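PDB 2P5V: transcriptional regulator, LRP/AsnC family from Neisseria meningitidis, which probably binds DNA in a sequence-specific way as a global transcriptional regulator of the Lrp/AsnC family. Local coordinates for residues T11-K14 against I15-L19; N27-L30 against S31-A35. All coordinates share one frame; numbering follows the deposited sequence.

Interaction 1. Residues T11-K14 against I15-L19; sequences TDIK and ILQVL
Ile-13 lays its methyl CG2 against the amide end of Gln-17, one helical turn further on. CG2 comes to 3.3 Å from NE2 of Gln-17 and also meets its CD. The two side chains run past each other at a slant. In Ile-13, chi1 of -63° sets CG1 beside the backbone N and leaves CG2 anti to that N, on the side facing Gln-17. In Gln-17, chi1 of -67° sets CG beside the backbone N, 3.4 Å from O of Ile-13. The extended chain beyond CG then carries the amide back to Ile-13.

The backbone is a regular alpha helix. Four successive i to i+4 hydrogen bonds join the segments. Gln-17 N to Ile-13 O is short, at 2.9 Å, and nearly straight at 164°. Val-18 N to Lys-14 O is also 2.9 Å. Ile-15 N binds Thr-11 O, and Leu-16 N binds Asp-12 O.

Apolar branches of residues 15-19 lean back on these carbonyls. CG1 of Ile-15 lies 3.4 Å from O of Thr-11. CG of Leu-16 lies 3.3 Å from O of Asp-12. CG2 of Val-18 sits equally close to O of Lys-14.

Ile-15 and Leu-16 are buried and both touch Leu-48 of helix 38-50. Leu-16 also packs on Leu-61 of the second subunit. Near the helix start, Asp-9 OD1 accepts a hydrogen bond from Asp-12 N. The segments lie on helix 10-21 of the winged helix-turn-helix domain. The helix is amphipathic here, with Lys-14 exposed and Ile-13, Ile-15 and Leu-16 buried. The carbonyls of 11-14 are each taken by an N-H four residues on. A methyl cannot accept from NE2, so Ile-13 and Gln-17 meet by packing alone, and all hydrogen bonds between the segments are backbone.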
# COMPACT_ATOMS: atom_id res chain seq x y z
N THR G 11 27.86 -39.88 -3.53
CA THR G 11 27.07 -40.82 -4.34
C THR G 11 25.60 -40.86 -3.88
O THR G 11 24.70 -41.14 -4.69
CB THR G 11 27.69 -42.25 -4.39
OG1 THR G 11 27.20 -43.05 -3.32
CG2 THR G 11 29.22 -42.18 -4.35
N ASP G 12 25.35 -40.58 -2.60
CA ASP G 12 23.99 -40.40 -2.10
C ASP G 12 23.36 -39.13 -2.70
O ASP G 12 22.15 -39.10 -3.00
CB ASP G 12 23.97 -40.34 -0.57
CG ASP G 12 24.30 -41.68 0.07
OD1 ASP G 12 23.57 -42.67 -0.20
OD2 ASP G 12 25.27 -41.75 0.85
N ILE G 13 24.16 -38.08 -2.87
CA ILE G 13 23.71 -36.87 -3.57
C ILE G 13 23.30 -37.23 -4.99
O ILE G 13 22.19 -36.89 -5.42
CB ILE G 13 24.81 -35.77 -3.63
CG1 ILE G 13 25.18 -35.27 -2.23
CG2 ILE G 13 24.34 -34.60 -4.49
CD1 ILE G 13 24.02 -34.72 -1.43
N LYS G 14 24.19 -37.91 -5.71
CA LYS G 14 23.94 -38.33 -7.09
C LYS G 14 22.62 -39.09 -7.25
O LYS G 14 21.86 -38.82 -8.18
CB LYS G 14 25.10 -39.21 -7.58
CG LYS G 14 24.99 -39.68 -9.03
CD LYS G 14 25.12 -38.52 -10.01
CE LYS G 14 25.35 -39.01 -11.44
NZ LYS G 14 26.02 -37.99 -12.29
N ILE G 15 22.36 -40.02 -6.33
CA ILE G 15 21.11 -40.79 -6.33
C ILE G 15 19.87 -39.90 -6.18
O ILE G 15 18.85 -40.11 -6.84
CB ILE G 15 21.10 -41.85 -5.19
CG1 ILE G 15 22.02 -43.02 -5.54
CG2 ILE G 15 19.70 -42.36 -4.94
CD1 ILE G 15 22.18 -44.03 -4.42
N LEU G 16 19.95 -38.91 -5.29
CA LEU G 16 18.84 -37.98 -5.07
C LEU G 16 18.62 -37.07 -6.27
O LEU G 16 17.48 -36.79 -6.65
CB LEU G 16 19.08 -37.15 -3.81
CG LEU G 16 19.09 -37.94 -2.50
CD1 LEU G 16 19.78 -37.14 -1.41
CD2 LEU G 16 17.68 -38.34 -2.07
N GLN G 17 19.70 -36.62 -6.89
CA GLN G 17 19.59 -35.82 -8.10
C GLN G 17 18.93 -36.61 -9.23
O GLN G 17 18.06 -36.09 -9.92
CB GLN G 17 20.97 -35.33 -8.55
CG GLN G 17 21.62 -34.33 -7.60
CD GLN G 17 23.06 -34.04 -7.97
OE1 GLN G 17 23.64 -34.68 -8.84
NE2 GLN G 17 23.65 -33.07 -7.29
N VAL G 18 19.35 -37.86 -9.39
CA VAL G 18 18.80 -38.72 -10.44
C VAL G 18 17.31 -38.94 -10.24
O VAL G 18 16.52 -38.76 -11.17
CB VAL G 18 19.51 -40.10 -10.49
CG1 VAL G 18 18.69 -41.11 -11.28
CG2 VAL G 18 20.91 -39.97 -11.08
N LEU G 19 16.92 -39.31 -9.03
CA LEU G 19 15.52 -39.63 -8.72
C LEU G 19 14.59 -38.41 -8.75
O LEU G 19 13.40 -38.54 -9.06
CB LEU G 19 15.42 -40.32 -7.36
CG LEU G 19 15.95 -41.75 -7.28
CD1 LEU G 19 15.95 -42.22 -5.83
CD2 LEU G 19 15.13 -42.69 -8.17

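Interaction 2. Residues N27-L30 against S31-A35; sequences NVEL and SERVA
Ser-31 turns its hydroxyl back onto the preceding turn and donates to O of Val-28, with OG 2.8 Å from that oxygen. Its chi1 of 70° sets OG between the backbone N and the carbonyl carbon, within range of that oxygen. The donor stands above the carbonyl plane. Glu-32 N reaches the same oxygen from the same face at 3.2 Å, so two donors grip Val-28 O. Ser-31 N also binds Asn-27 O at 2.8 Å, in a nearly straight bond.

Further along, the i to i+4 bonds weaken. Arg-33 N bonds to Leu-30 O at 3.2 Å, an i to i+3 link, and only weakly to Glu-29 O.

Glu-29 and Arg-33 run alongside each other in the same direction. CB of Glu-29 lies over one face of the guanidinium, 4.0 Å from NH2 of Arg-33. No N-H points at the carboxylate, so any attraction is probably only diffuse. Glu-29 OE1 takes a weak hydrogen bond from Thr-26 N.

CD1 of Leu-30 meets CG2 of Val-34 at 4.1 Å. Further out, Asn-27 ND2 bonds to O of Pro-38. Leu-30 packs on Cys-41 and Leu-45 of helix 38-50. Leu-30 and Val-34 both face helix 10-21. Helices 27-33 and 38-50 are consecutive in the winged helix-turn-helix domain, and helix 27-33 packs against helix 10-21 and helix 38-50.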
# COMPACT_ATOMS: atom_id res chain seq x y z
N ASN G 27 15.58 -50.12 -9.79
CA ASN G 27 16.85 -50.16 -9.07
C ASN G 27 18.01 -50.37 -10.04
O ASN G 27 19.04 -49.70 -9.93
CB ASN G 27 16.85 -51.25 -7.99
CG ASN G 27 18.01 -51.11 -7.00
OD1 ASN G 27 18.21 -50.04 -6.42
ND2 ASN G 27 18.77 -52.18 -6.82
N VAL G 28 17.84 -51.30 -10.99
CA VAL G 28 18.87 -51.58 -12.00
C VAL G 28 19.20 -50.35 -12.85
O VAL G 28 20.36 -50.12 -13.18
CB VAL G 28 18.47 -52.75 -12.93
CG1 VAL G 28 18.49 -54.07 -12.17
CG2 VAL G 28 17.11 -52.50 -13.58
N GLU G 29 18.18 -49.57 -13.19
CA GLU G 29 18.38 -48.33 -13.93
C GLU G 29 19.12 -47.31 -13.08
O GLU G 29 20.15 -46.78 -13.49
CB GLU G 29 17.03 -47.77 -14.39
CG GLU G 29 16.39 -48.58 -15.51
CD GLU G 29 14.92 -48.24 -15.75
OE1 GLU G 29 14.48 -47.15 -15.32
OE2 GLU G 29 14.21 -49.06 -16.36
N LEU G 30 18.58 -47.05 -11.89
CA LEU G 30 19.16 -46.12 -10.92
C LEU G 30 20.62 -46.44 -10.61
O LEU G 30 21.48 -45.55 -10.63
CB LEU G 30 18.34 -46.13 -9.62
CG LEU G 30 18.86 -45.33 -8.42
CD1 LEU G 30 18.94 -43.85 -8.75
CD2 LEU G 30 17.97 -45.55 -7.20
N SER G 31 20.90 -47.71 -10.34
CA SER G 31 22.26 -48.18 -10.06
C SER G 31 23.21 -47.94 -11.24
O SER G 31 24.38 -47.63 -11.04
CB SER G 31 22.24 -49.67 -9.70
OG SER G 31 21.93 -50.48 -10.83
N GLU G 32 22.68 -48.07 -12.46
CA GLU G 32 23.48 -47.89 -13.68
C GLU G 32 23.87 -46.42 -13.91
O GLU G 32 24.90 -46.15 -14.54
CB GLU G 32 22.69 -48.42 -14.89
CG GLU G 32 23.49 -48.57 -16.19
CD GLU G 32 24.41 -49.80 -16.21
OE1 GLU G 32 24.77 -50.31 -15.13
OE2 GLU G 32 24.78 -50.25 -17.32
N ARG G 33 23.08 -45.48 -13.39
CA ARG G 33 23.37 -44.05 -13.54
C ARG G 33 24.23 -43.50 -12.40
O ARG G 33 24.71 -42.37 -12.48
CB ARG G 33 22.08 -43.22 -13.65
CG ARG G 33 20.94 -43.91 -14.38
CD ARG G 33 20.19 -42.99 -15.34
NE ARG G 33 19.02 -43.65 -15.90
CZ ARG G 33 19.05 -44.65 -16.80
NH1 ARG G 33 20.21 -45.12 -17.26
NH2 ARG G 33 17.92 -45.18 -17.24
N VAL G 34 24.41 -44.29 -11.35
CA VAL G 34 25.18 -43.87 -10.17
C VAL G 34 26.47 -44.70 -10.01
O VAL G 34 27.18 -44.56 -9.02
CB VAL G 34 24.32 -43.98 -8.89
CG1 VAL G 34 25.06 -43.41 -7.68
CG2 VAL G 34 22.99 -43.24 -9.08
N ALA G 35 26.76 -45.54 -11.00
CA ALA G 35 27.95 -46.40 -10.98
C ALA G 35 28.02 -47.25 -9.71
O ALA G 35 29.07 -47.35 -9.07
CB ALA G 35 29.22 -45.57 -11.15

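How the interactions relate
Interactions 1 and 2 lie on consecutive helices of the winged helix-turn-helix domain, 10-21 and 27-33. Their centres are about 10 Å apart, and their side chains touch directly. CG1 of Ile-15 meets CG2 of Val-34 at 3.7 Å. CG1 of Val-18 lies the same distance from CD1 of Leu-30. CE of Lys-14 lies 3.6 Å from O of Arg-33. Helix 38-50 packs on both, through Leu-45 against Leu-19 and Leu-30. Each interaction is local within its own helix, but their apolar sides meet in one shared core. Both lie away from the calcium site at Glu-107 and Asp-109.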